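Local coordinates for uncharacterized protein (Bacteroides eggerthii, PDB 4GDZ), which is of unknown function, belongs to the DUF4251 family and binds a magnesium ion, at residues 78-83 / 97-102. Sequence-based numbering, arbitrary orientation.
Sequences GTVQVA and VTVDGT
Thr79 OG1 donates a hydrogen bond to Asp100 OD1, 2.8 Å away. It meets this oxygen from above the carboxylate plane. In Thr79, OG1 sits anti to the carbonyl carbon. In Asp100, CG is anti to the backbone N (chi1 -177°), and the two side chains cross obliquely. On the same face, the Gln81 chain runs extended beside Thr98. Gln81 NE2 donates to Thr98 OG1 over 3.3 Å, with the acceptor in the amide plane and an N-H...O angle of 163°. Thr98 OG1 is also 2.7 Å from a water that donates to Val82 O. An alanine in place of Gln81 would remove the amide and its bond to Thr98 OG1, and would probably leave the Thr98 hydroxyl less firmly held. The backbones form an antiparallel beta hairpin, and strand 94-100 is an outermost strand of the sheet within this chain. Val80 and Val99 are a hydrogen-bonded pair: Val80 N to Val99 O and Val99 N to Val80 O are both 2.9 Å. Gly78 with Gly101 and Val82 with Val97 pair likewise. At 101 the chain turns a corner, and the strand that follows pairs with strand 116-123. The valines occupy the other, buried face. Val80 CG1, in the crowded position between N and the carbonyl carbon, lies 3.8 Å from Val99 CB. Ile122 touches both these valines, while Ile146 packs on Val80 and Val82. Val97 rests on Pro148, a residue of the magnesium site.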
# COMPACT_ATOMS: atom_id res chain seq x y z
N GLY A 78 -27.74 9.58 -2.93
CA GLY A 78 -26.56 8.86 -3.33
C GLY A 78 -26.84 7.40 -3.52
O GLY A 78 -27.86 6.86 -3.04
N THR A 79 -25.91 6.76 -4.22
CA THR A 79 -25.93 5.35 -4.53
C THR A 79 -24.50 4.82 -4.49
O THR A 79 -23.58 5.39 -5.09
CB THR A 79 -26.49 5.08 -5.95
OG1 THR A 79 -27.78 5.67 -6.08
CG2 THR A 79 -26.62 3.57 -6.24
N VAL A 80 -24.32 3.74 -3.78
CA VAL A 80 -23.09 2.97 -3.84
C VAL A 80 -23.42 1.58 -4.34
O VAL A 80 -24.35 0.92 -3.85
CB VAL A 80 -22.29 2.94 -2.52
CG1 VAL A 80 -23.15 2.52 -1.35
CG2 VAL A 80 -21.06 2.01 -2.65
N GLN A 81 -22.67 1.15 -5.34
CA GLN A 81 -22.77 -0.21 -5.82
C GLN A 81 -21.34 -0.76 -5.94
O GLN A 81 -20.50 -0.15 -6.57
CB GLN A 81 -23.47 -0.28 -7.18
CG GLN A 81 -23.63 -1.72 -7.69
CD GLN A 81 -24.65 -1.83 -8.80
OE1 GLN A 81 -24.39 -1.43 -9.93
NE2 GLN A 81 -25.84 -2.37 -8.47
N VAL A 82 -21.11 -1.92 -5.33
CA VAL A 82 -19.83 -2.64 -5.40
C VAL A 82 -20.16 -4.09 -5.70
O VAL A 82 -21.07 -4.65 -5.09
CB VAL A 82 -19.01 -2.53 -4.09
CG1 VAL A 82 -17.74 -3.41 -4.15
CG2 VAL A 82 -18.66 -1.07 -3.80
N ALA A 83 -19.45 -4.70 -6.64
CA ALA A 83 -19.63 -6.10 -6.99
C ALA A 83 -18.40 -6.56 -7.74
O ALA A 83 -18.17 -6.15 -8.89
CB ALA A 83 -20.89 -6.36 -7.82
N VAL A 97 -21.90 -4.84 -2.31
CA VAL A 97 -23.05 -4.25 -1.62
C VAL A 97 -23.72 -3.27 -2.60
O VAL A 97 -23.05 -2.67 -3.46
CB VAL A 97 -22.63 -3.53 -0.32
CG1 VAL A 97 -21.92 -2.22 -0.61
CG2 VAL A 97 -23.84 -3.30 0.61
N THR A 98 -25.02 -3.08 -2.46
CA THR A 98 -25.72 -1.95 -3.11
C THR A 98 -26.56 -1.20 -2.09
O THR A 98 -27.37 -1.78 -1.39
CB THR A 98 -26.60 -2.43 -4.29
OG1 THR A 98 -25.78 -3.09 -5.26
CG2 THR A 98 -27.35 -1.25 -4.99
N VAL A 99 -26.35 0.10 -1.98
CA VAL A 99 -27.19 0.95 -1.11
C VAL A 99 -27.58 2.16 -1.92
O VAL A 99 -26.73 2.92 -2.43
CB VAL A 99 -26.42 1.41 0.16
CG1 VAL A 99 -27.40 2.13 1.12
CG2 VAL A 99 -25.74 0.23 0.84
N ASP A 100 -28.88 2.39 -2.01
CA ASP A 100 -29.43 3.53 -2.74
C ASP A 100 -30.30 4.31 -1.78
O ASP A 100 -31.24 3.74 -1.22
CB ASP A 100 -30.25 2.99 -3.92
CG ASP A 100 -30.82 4.10 -4.81
OD1 ASP A 100 -30.26 5.20 -4.80
OD2 ASP A 100 -31.80 3.84 -5.55
N GLY A 101 -30.01 5.59 -1.57
CA GLY A 101 -30.81 6.39 -0.66
C GLY A 101 -30.31 7.81 -0.47
O GLY A 101 -30.03 8.51 -1.43
N THR A 102 -30.26 8.25 0.78
CA THR A 102 -29.97 9.63 1.09
C THR A 102 -28.57 9.75 1.67
O THR A 102 -28.06 8.81 2.27
CB THR A 102 -30.98 10.20 2.10
OG1 THR A 102 -30.98 9.34 3.22
CG2 THR A 102 -32.41 10.30 1.46
O HOH W 1 -23.94 -5.13 -5.29